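Local structure of CaaX farnesyltransferase alpha subunit Ram2 (Aspergillus fumigatus, 4L9P) at residues S243-S248 against R266-A271; S250-A255 against S277-F282. The protein serves as the alpha subunit of a protein farnesyltransferase, an enzyme that probably attaches isoprenoid groups to proteins ending in a CaaX motif. The protein carries 1 engineered substitution. All coordinates share one frame; numbering follows the deposited sequence.

Contact 1 of 2, residues S243-S248 against R266-A271; sequences SELQYS and RGVLQA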
# COMPACT_ATOMS: atom_id res chain seq x y z
N SER A 243 10.63 28.33 14.73
CA SER A 243 10.46 27.48 15.89
C SER A 243 10.48 25.99 15.50
O SER A 243 11.11 25.15 16.15
CB SER A 243 9.11 27.83 16.56
OG SER A 243 8.81 26.95 17.64
N GLU A 244 9.80 25.65 14.42
CA GLU A 244 9.75 24.24 14.01
C GLU A 244 11.08 23.74 13.48
O GLU A 244 11.44 22.58 13.67
CB GLU A 244 8.66 24.09 12.94
CG GLU A 244 7.27 24.18 13.58
CD GLU A 244 7.00 23.05 14.55
OE1 GLU A 244 7.23 21.87 14.17
OE2 GLU A 244 6.53 23.32 15.69
N LEU A 245 11.80 24.63 12.80
CA LEU A 245 13.16 24.26 12.38
C LEU A 245 14.11 24.08 13.57
O LEU A 245 14.95 23.16 13.57
CB LEU A 245 13.69 25.28 11.35
CG LEU A 245 12.95 25.32 10.02
CD1 LEU A 245 13.45 26.50 9.23
CD2 LEU A 245 13.14 23.99 9.23
N GLN A 246 13.99 24.97 14.57
CA GLN A 246 14.84 24.79 15.73
C GLN A 246 14.51 23.49 16.46
O GLN A 246 15.43 22.76 16.91
CB GLN A 246 14.65 26.00 16.68
CG GLN A 246 15.49 25.95 17.93
CD GLN A 246 15.35 27.25 18.73
OE1 GLN A 246 14.42 27.41 19.53
NE2 GLN A 246 16.26 28.20 18.49
N TYR A 247 13.21 23.18 16.56
CA TYR A 247 12.80 21.94 17.20
C TYR A 247 13.42 20.73 16.46
O TYR A 247 13.98 19.77 17.07
CB TYR A 247 11.28 21.82 17.22
CG TYR A 247 10.77 20.51 17.78
CD1 TYR A 247 10.60 20.34 19.17
CD2 TYR A 247 10.42 19.45 16.93
CE1 TYR A 247 10.13 19.17 19.69
CE2 TYR A 247 9.98 18.26 17.43
CZ TYR A 247 9.83 18.11 18.80
OH TYR A 247 9.34 16.93 19.28
N SER A 248 13.33 20.77 15.16
CA SER A 248 13.89 19.69 14.31
C SER A 248 15.40 19.53 14.55
O SER A 248 15.86 18.38 14.65
CB SER A 248 13.62 19.97 12.85
OG SER A 248 12.22 20.03 12.63
N ARG A 266 12.84 19.24 5.69
CA ARG A 266 12.66 19.50 4.25
C ARG A 266 11.22 19.93 3.98
O ARG A 266 10.99 20.84 3.18
CB ARG A 266 13.00 18.28 3.41
CG ARG A 266 14.48 17.97 3.41
CD ARG A 266 14.77 16.68 2.74
NE ARG A 266 16.20 16.39 2.52
CZ ARG A 266 16.88 16.69 1.40
NH1 ARG A 266 16.32 17.35 0.41
NH2 ARG A 266 18.15 16.32 1.31
N GLY A 267 10.26 19.26 4.59
CA GLY A 267 8.88 19.64 4.38
C GLY A 267 8.58 21.03 4.90
O GLY A 267 7.83 21.80 4.27
N VAL A 268 9.14 21.38 6.05
CA VAL A 268 8.92 22.75 6.57
C VAL A 268 9.50 23.80 5.65
O VAL A 268 8.83 24.81 5.36
CB VAL A 268 9.54 22.89 7.95
CG1 VAL A 268 9.45 24.37 8.45
CG2 VAL A 268 8.85 21.92 8.95
N LEU A 269 10.72 23.55 5.16
CA LEU A 269 11.35 24.55 4.25
C LEU A 269 10.55 24.67 2.96
O LEU A 269 10.34 25.77 2.45
CB LEU A 269 12.83 24.22 3.99
CG LEU A 269 13.70 24.33 5.25
CD1 LEU A 269 15.07 23.65 5.04
CD2 LEU A 269 13.93 25.79 5.60
N GLN A 270 10.09 23.54 2.40
CA GLN A 270 9.22 23.63 1.21
C GLN A 270 7.95 24.42 1.49
O GLN A 270 7.53 25.27 0.68
CB GLN A 270 8.85 22.22 0.74
CG GLN A 270 7.76 22.14 -0.37
CD GLN A 270 8.28 22.55 -1.76
OE1 GLN A 270 9.43 23.00 -1.93
NE2 GLN A 270 7.40 22.42 -2.75
N ALA A 271 7.31 24.13 2.62
CA ALA A 271 6.07 24.86 2.95
C ALA A 271 6.33 26.36 3.04
O ALA A 271 5.50 27.20 2.55
CB ALA A 271 5.51 24.33 4.29
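L245 meets V268 and L269 with both of its methyl groups. Helices 238-254 and 259-272 run roughly antiparallel here, as an alpha-alpha hairpin in the all-helical, TPR-like fold of prenyltransferase alpha subunits. The backbones are close, with L245 CA and V268 CA 7.3 Å apart. The tight part is small and wholly apolar. L245 CD2 sits 3.8 Å from V268 CG1, and the two side chains lie alongside, pointing opposite ways. The V268 methyl CG1 stands opposite its own backbone N (chi1 174°) and is the branch that does the touching. L245 CD1 reaches L269 CD2 at 3.7 Å, and these leucines lie nearly perpendicular. All three residues are buried. R274 lies against both leucines, F208 of helix 197-208 packs on V268, and W309 of helix 304-317 packs on L269.

The polar groups lie off this patch. S243 and Q246 are exposed on the far side of their helix. R266 points away and forms a salt bridge with D312. E244 is buried beside the patch. Its OE1 pairs with R203 and bonds Y264 OH of the second helix, and its OE2 pairs with R207. The two arginines would probably keep this carboxylate charged. S248 OG donates to E244 O at 2.9 Å, while S248 N reaches the same oxygen from the opposite face of the carbonyl plane. The hydroxyl proton thus finds its acceptor within its own helix. No hydrogen bond spans the two segments, so they meet through apolar side chains alone, with the polar tie to Y264 just beside them.

Contact 2 of 2, residues S250-A255 against S277-F282; sequences SRILEA and SEWKDF
I252 packs against W279 and F282. The contact joins the last turns of helix 238-254, the first arm of an antiparallel helical hairpin, to the start of helix 280-284, where W279 holds the N-cap position.

The packing across the segments is apolar. I252 and W279 approach head-on. I252 CD1 touches both rings, 3.6 Å from W279 CZ3 and 3.8 Å from F282 CE2. I252 CG2 adds a second touch, 3.8 Å from F282 CZ. L253 is exposed and makes a looser contact, with its CD2 4.2 Å from F282 CE1.

The rings also pack on one another. F282 CD2 lies 3.6 Å above one face of W279, near the edge of the ring rather than over its middle. F282 CG stands opposite the backbone N (chi1 180°), which carries the ring out toward helix 238-254. W309 stacks with W279, and F286 meets F282 edge-to-face.

The salt bridge R251-E254 stays within 250-255. Both oxygens lie in the guanidinium plane, but the arginine comes from above the carboxylate plane, 54° out of it. R251 NE donates to E254 OE1 with an N-H...O angle of 167°, and R251 NH2 reaches E254 OE2 at 2.8 Å.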
# COMPACT_ATOMS: atom_id res chain seq x y z
N SER A 250 17.09 20.32 17.19
CA SER A 250 17.32 19.76 18.54
C SER A 250 17.06 18.26 18.58
O SER A 250 17.77 17.51 19.25
CB SER A 250 16.39 20.40 19.55
OG SER A 250 16.73 21.75 19.75
N ARG A 251 16.04 17.80 17.85
CA ARG A 251 15.80 16.37 17.81
C ARG A 251 16.88 15.63 17.01
O ARG A 251 17.29 14.54 17.40
CB ARG A 251 14.42 16.08 17.22
CG ARG A 251 13.24 16.67 18.01
CD ARG A 251 13.01 16.03 19.41
NE ARG A 251 13.94 16.36 20.41
CZ ARG A 251 13.98 17.54 21.05
NH1 ARG A 251 13.15 18.52 20.68
NH2 ARG A 251 14.89 17.78 22.02
N ILE A 252 17.31 16.22 15.89
CA ILE A 252 18.40 15.61 15.07
C ILE A 252 19.65 15.39 15.94
O ILE A 252 20.27 14.32 15.90
CB ILE A 252 18.72 16.49 13.87
CG1 ILE A 252 17.56 16.32 12.84
CG2 ILE A 252 20.08 16.11 13.24
CD1 ILE A 252 17.60 17.39 11.74
N LEU A 253 19.98 16.35 16.79
CA LEU A 253 21.21 16.23 17.58
C LEU A 253 21.14 15.04 18.57
O LEU A 253 22.17 14.49 18.96
CB LEU A 253 21.48 17.54 18.33
CG LEU A 253 21.90 18.72 17.44
CD1 LEU A 253 21.79 20.03 18.22
CD2 LEU A 253 23.32 18.53 16.89
N GLU A 254 19.95 14.61 18.94
CA GLU A 254 19.83 13.43 19.80
C GLU A 254 20.13 12.13 19.08
O GLU A 254 20.45 11.12 19.73
CB GLU A 254 18.41 13.32 20.38
CG GLU A 254 18.03 14.52 21.24
CD GLU A 254 16.56 14.59 21.61
OE1 GLU A 254 15.71 13.87 21.06
OE2 GLU A 254 16.24 15.37 22.51
N ALA A 255 20.01 12.13 17.73
CA ALA A 255 20.13 10.87 16.94
C ALA A 255 20.25 11.27 15.49
O ALA A 255 19.29 11.29 14.75
CB ALA A 255 18.90 9.93 17.17
N SER A 277 19.59 25.67 1.71
CA SER A 277 20.83 26.29 2.16
C SER A 277 20.71 26.98 3.55
O SER A 277 21.74 27.27 4.19
CB SER A 277 21.37 27.28 1.10
OG SER A 277 20.37 28.25 0.82
N GLU A 278 19.49 27.23 4.03
CA GLU A 278 19.36 27.68 5.41
C GLU A 278 20.02 26.76 6.40
O GLU A 278 20.35 27.19 7.50
CB GLU A 278 17.89 27.79 5.85
CG GLU A 278 17.20 28.93 5.23
CD GLU A 278 16.08 29.51 6.09
OE1 GLU A 278 15.72 28.99 7.22
OE2 GLU A 278 15.54 30.49 5.56
N TRP A 279 20.13 25.48 6.06
CA TRP A 279 20.76 24.51 6.95
C TRP A 279 22.15 24.04 6.50
O TRP A 279 22.62 23.01 6.93
CB TRP A 279 19.87 23.28 7.13
CG TRP A 279 18.78 23.47 8.13
CD1 TRP A 279 18.25 24.66 8.65
CD2 TRP A 279 18.13 22.42 8.80
NE1 TRP A 279 17.28 24.35 9.59
CE2 TRP A 279 17.19 22.98 9.70
CE3 TRP A 279 18.26 21.03 8.73
CZ2 TRP A 279 16.36 22.19 10.52
CZ3 TRP A 279 17.47 20.24 9.52
CH2 TRP A 279 16.54 20.81 10.45
N LYS A 280 22.82 24.83 5.65
CA LYS A 280 24.08 24.37 5.11
C LYS A 280 25.10 24.14 6.22
O LYS A 280 25.74 23.11 6.27
CB LYS A 280 24.60 25.36 4.07
CG LYS A 280 25.85 24.91 3.32
CD LYS A 280 26.29 25.98 2.34
CE LYS A 280 27.65 25.64 1.78
NZ LYS A 280 28.20 26.78 1.02
N ASP A 281 25.21 25.08 7.15
CA ASP A 281 26.22 24.95 8.18
C ASP A 281 25.84 23.85 9.15
O ASP A 281 26.69 23.11 9.63
CB ASP A 281 26.34 26.27 8.91
CG ASP A 281 27.05 27.31 8.11
OD1 ASP A 281 27.81 26.96 7.18
OD2 ASP A 281 26.85 28.50 8.44
N PHE A 282 24.55 23.75 9.48
CA PHE A 282 24.10 22.69 10.36
C PHE A 282 24.45 21.32 9.73
O PHE A 282 24.97 20.45 10.41
CB PHE A 282 22.58 22.78 10.57
CG PHE A 282 22.01 21.72 11.47
CD1 PHE A 282 22.28 21.75 12.82
CD2 PHE A 282 21.16 20.73 10.96
CE1 PHE A 282 21.76 20.83 13.68
CE2 PHE A 282 20.63 19.76 11.82
CZ PHE A 282 20.92 19.83 13.20

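After ten earlier helices, the last of them 197-208, the chain enters helix 238-254, which supplies one side of both contacts. It then turns into helix 259-272. Contact 1 closes here, across 17 intervening residues. The chain goes on through a short connection into 277-282, where contact 2 closes across 21 residues. The segments alternate along the sequence, so the two contacts cross and neither nests in the other. The centres of contact 1 and contact 2 are about 10 Å apart. The two contacts touch. W279 of contact 2 joins them, with its CZ2 3.5 Å from L245 O and its CH2 3.9 Å from S248 CB. Together they tie helix 238-254 to helices 259-272 and 280-284.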